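PDB 2OUW: alkylhydroperoxidase AhpD core from Rhodospirillum rubrum, which probably acts as a peroxide-reducing oxidoreductase of the AhpD-like carboxymuconolactone decarboxylase family, working through a pair of redox-active cysteines. Local coordinates for residues G99-P102 with A103-A106; L121-A124 with M125-P128. All blocks are in the same frame, centred on the assembly; numbering follows the deposited sequence.

Helix 102-125 carries both contacts, one at each end: contact 1 (99-102 with 103-106) opens it with a capping box, and contact 2 (121-124 with 125-128) lets the chain out of it. Their centres lie about 32 Å apart, their nearest atoms about 18 Å. Contact 1 packs on helices 68-81 and 85-97 and also touches neighbouring subunits; contact 2 is buried, with two neighbouring subunits against it. The Cys-84–Cys-87 disulfide, probably the redox centre, belongs to neither, yet contact 2 bonds to Ser-85 of a neighbouring subunit, between the two cysteines in sequence. Acetic acid, probably from the crystallisation liquor, lies about 4 Å from the Ala-106 and Met-125 side chains, and an unidentified ligand equally near that of Val-122.

Contact 1: G99-P102 with A103-A106; sequences GMTP and AQHA
Over one face of the His-105 ring sits the methyl of selenomethionine Met-100, with CE 3.8 Å from the ring centroid and displaced toward the ring edge, a CH-pi contact; SE stands obliquely to it. A chi1 of -170° carries Met-100 CG away from the backbone N, and a bend at chi3 folds CE onto the imidazole. This flexible chain suits a buried place against Ala-95 and Leu-69. The Gln-104 amide presents OE1 to Thr-101 N at 2.9 Å, in the carbonyl plane and on a lone pair. Gln-104 N in return donates to Thr-101 OG1 at 3.0 Å, completing a capping box with Thr-101 as N-cap. Threonine suits this place: its short hydroxyl reaches a first-turn N-H. A water donates to both Gly-99 O and Gln-104 OE1. An alanine in place of Gln-104 would remove OE1 and is likely to leave Thr-101 N without its partner and the water short of an acceptor. Gly-99 ends helix 85-97 in a Schellman motif at positive phi, where a side chain would jam against the preceding carbonyl O. Pro-102, with no N-H to offer, suits the first turn, whose N-H groups lack a preceding helical carbonyl; His-105 N donates to Thr-101 O at 2.8 Å.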
loop_
_atom_site.group_PDB
_atom_site.type_symbol
_atom_site.label_atom_id
_atom_site.label_comp_id
_atom_site.label_asym_id
_atom_site.label_seq_id
_atom_site.Cartn_x
_atom_site.Cartn_y
_atom_site.Cartn_z
ATOM N N GLY B 99 -6.378 -23.364 -15.883
ATOM C CA GLY B 99 -7.541 -24.156 -15.462
ATOM C C GLY B 99 -8.478 -23.581 -14.404
ATOM O O GLY B 99 -9.425 -24.251 -13.983
HETATM N N MSE B 100 -8.246 -22.342 -13.963
HETATM C CA MSE B 100 -9.126 -21.734 -12.956
HETATM C C MSE B 100 -10.565 -21.711 -13.452
HETATM O O MSE B 100 -10.854 -21.209 -14.542
HETATM C CB MSE B 100 -8.673 -20.319 -12.603
HETATM C CG MSE B 100 -9.417 -19.759 -11.395
HETATM SE SE MSE B 100 -8.771 -18.076 -10.840
HETATM C CE MSE B 100 -9.303 -17.208 -12.524
ATOM N N THR B 101 -11.436 -22.332 -12.665
ATOM C CA THR B 101 -12.869 -22.360 -12.886
ATOM C C THR B 101 -13.517 -21.088 -12.314
ATOM O O THR B 101 -12.915 -20.393 -11.478
ATOM C CB THR B 101 -13.512 -23.589 -12.207
ATOM O OG1 THR B 101 -13.361 -23.503 -10.783
ATOM C CG2 THR B 101 -12.899 -24.898 -12.725
ATOM N N PRO B 102 -14.737 -20.759 -12.782
ATOM C CA PRO B 102 -15.558 -19.720 -12.144
ATOM C C PRO B 102 -15.679 -19.866 -10.636
ATOM O O PRO B 102 -15.508 -18.885 -9.902
ATOM C CB PRO B 102 -16.920 -19.903 -12.804
ATOM C CG PRO B 102 -16.589 -20.381 -14.158
ATOM C CD PRO B 102 -15.385 -21.285 -13.992
ATOM N N ALA B 103 -15.996 -21.077 -10.181
ATOM C CA ALA B 103 -16.073 -21.367 -8.750
ATOM C C ALA B 103 -14.757 -21.029 -8.011
ATOM O O ALA B 103 -14.768 -20.423 -6.932
ATOM C CB ALA B 103 -16.408 -22.805 -8.562
ATOM N N GLN B 104 -13.629 -21.435 -8.594
ATOM C CA GLN B 104 -12.328 -21.184 -7.988
ATOM C C GLN B 104 -12.020 -19.688 -7.966
ATOM O O GLN B 104 -11.558 -19.170 -6.966
ATOM C CB GLN B 104 -11.220 -21.941 -8.728
ATOM C CG GLN B 104 -11.239 -23.452 -8.486
ATOM C CD GLN B 104 -10.269 -24.185 -9.383
ATOM O OE1 GLN B 104 -10.099 -23.847 -10.551
ATOM N NE2 GLN B 104 -9.627 -25.204 -8.838
ATOM N N HIS B 105 -12.309 -19.010 -9.071
ATOM C CA HIS B 105 -12.124 -17.562 -9.172
ATOM C C HIS B 105 -12.905 -16.812 -8.104
ATOM O O HIS B 105 -12.391 -15.887 -7.472
ATOM C CB HIS B 105 -12.552 -17.087 -10.579
ATOM C CG HIS B 105 -12.092 -15.700 -10.910
ATOM N ND1 HIS B 105 -12.539 -15.015 -12.013
ATOM C CD2 HIS B 105 -11.218 -14.874 -10.284
ATOM C CE1 HIS B 105 -11.951 -13.833 -12.064
ATOM N NE2 HIS B 105 -11.143 -13.719 -11.026
ATOM N N ALA B 106 -14.147 -17.229 -7.893
ATOM C CA ALA B 106 -15.033 -16.576 -6.949
ATOM C C ALA B 106 -14.467 -16.718 -5.539
ATOM O O ALA B 106 -14.468 -15.764 -4.753
ATOM C CB ALA B 106 -16.401 -17.163 -7.039
HETATM O O HOH W 1 -9.222 -26.060 -11.878
#

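Contact 2: L121-A124 with M125-P128; sequences LVTA and MQIP
Gln-126 reaches back to the last turn of helix 102-125, its NE2 donating to a lone pair of Thr-123 O at 2.8 Å in a nearly straight bond (168°). The contact is a helix C-terminus: Gln-126, at positive phi, is the first residue to leave helical geometry, and its side chain takes up a carbonyl that the departing backbone serves poorly, since Gln-126 N makes just a weak bond to Thr-123 O. A bend at chi2 (-69°) turns the amide back toward that carbonyl. Val-122 O likewise receives weak bonds from Gln-126 N and Ile-127 N, whereas Met-125 N still makes a regular helical bond to Leu-121 O at 3.0 Å. Apolar groups close the turn: Val-122 CG1 packs 4.1 Å from Ile-127 CB, the two branched side chains crossing at about a right angle, and the selenomethionine Met-125 bends at chi3 to bring CE beside Leu-121 CB. Glutamine suits its place because, while NE2 reaches back, OE1 bonds to Ser-85 OG of a neighbouring subunit, which fixes the amide's rotation. Ala-124 O accepts from Thr-4 OG1 of another neighbouring subunit. Thr-123 OG1 bonds to Asn-119 O one turn earlier.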
loop_
_atom_site.group_PDB
_atom_site.type_symbol
_atom_site.label_atom_id
_atom_site.label_comp_id
_atom_site.label_asym_id
_atom_site.label_seq_id
_atom_site.Cartn_x
_atom_site.Cartn_y
_atom_site.Cartn_z
ATOM N N LEU B 121 -8.661 -4.273 9.889
ATOM C CA LEU B 121 -9.152 -4.338 11.267
ATOM C C LEU B 121 -8.036 -4.587 12.264
ATOM O O LEU B 121 -7.931 -3.873 13.256
ATOM C CB LEU B 121 -10.229 -5.409 11.402
ATOM C CG LEU B 121 -11.544 -5.125 10.676
ATOM C CD1 LEU B 121 -12.464 -6.333 10.645
ATOM C CD2 LEU B 121 -12.244 -3.909 11.301
ATOM N N VAL B 122 -7.174 -5.568 11.986
ATOM C CA VAL B 122 -6.020 -5.831 12.847
ATOM C C VAL B 122 -5.126 -4.579 12.956
ATOM O O VAL B 122 -4.651 -4.238 14.020
ATOM C CB VAL B 122 -5.219 -7.021 12.327
ATOM C CG1 VAL B 122 -3.878 -7.137 13.056
ATOM C CG2 VAL B 122 -6.029 -8.297 12.485
ATOM N N THR B 123 -4.940 -3.885 11.852
ATOM C CA THR B 123 -4.057 -2.734 11.828
ATOM C C THR B 123 -4.662 -1.599 12.618
ATOM O O THR B 123 -3.968 -0.925 13.361
ATOM C CB THR B 123 -3.769 -2.331 10.365
ATOM O OG1 THR B 123 -3.084 -3.413 9.748
ATOM C CG2 THR B 123 -2.926 -1.123 10.273
ATOM N N ALA B 124 -5.965 -1.404 12.487
ATOM C CA ALA B 124 -6.630 -0.352 13.240
ATOM C C ALA B 124 -6.626 -0.641 14.751
ATOM O O ALA B 124 -6.538 0.288 15.567
ATOM C CB ALA B 124 -8.032 -0.185 12.746
HETATM N N MSE B 125 -6.722 -1.921 15.119
HETATM C CA MSE B 125 -6.736 -2.344 16.529
HETATM C C MSE B 125 -5.339 -2.523 17.139
HETATM O O MSE B 125 -5.202 -2.643 18.366
HETATM C CB MSE B 125 -7.537 -3.649 16.679
HETATM C CG MSE B 125 -9.020 -3.459 16.405
HETATM SE SE MSE B 125 -10.087 -5.018 16.710
HETATM C CE MSE B 125 -9.364 -6.174 15.363
ATOM N N GLN B 126 -4.323 -2.561 16.283
ATOM C CA GLN B 126 -2.953 -2.796 16.668
ATOM C C GLN B 126 -2.835 -4.041 17.557
ATOM O O GLN B 126 -2.159 -4.027 18.592
ATOM C CB GLN B 126 -2.383 -1.550 17.365
ATOM C CG GLN B 126 -2.128 -0.405 16.425
ATOM C CD GLN B 126 -1.006 -0.719 15.503
ATOM O OE1 GLN B 126 0.133 -0.849 15.945
ATOM N NE2 GLN B 126 -1.302 -0.862 14.216
ATOM N N ILE B 127 -3.491 -5.116 17.118
ATOM C CA ILE B 127 -3.504 -6.378 17.844
ATOM C C ILE B 127 -2.063 -6.837 17.983
ATOM O O ILE B 127 -1.369 -6.961 16.976
ATOM C CB ILE B 127 -4.285 -7.528 17.101
ATOM C CG1 ILE B 127 -5.726 -7.132 16.755
ATOM C CG2 ILE B 127 -4.289 -8.798 17.981
ATOM C CD1 ILE B 127 -6.601 -6.758 17.971
ATOM N N PRO B 128 -1.605 -7.083 19.221
ATOM C CA PRO B 128 -0.289 -7.658 19.416
ATOM C C PRO B 128 -0.230 -9.166 19.146
ATOM O O PRO B 128 -1.207 -9.882 19.406
ATOM C CB PRO B 128 -0.020 -7.407 20.900
ATOM C CG PRO B 128 -1.353 -7.437 21.500
ATOM C CD PRO B 128 -2.286 -6.855 20.510
#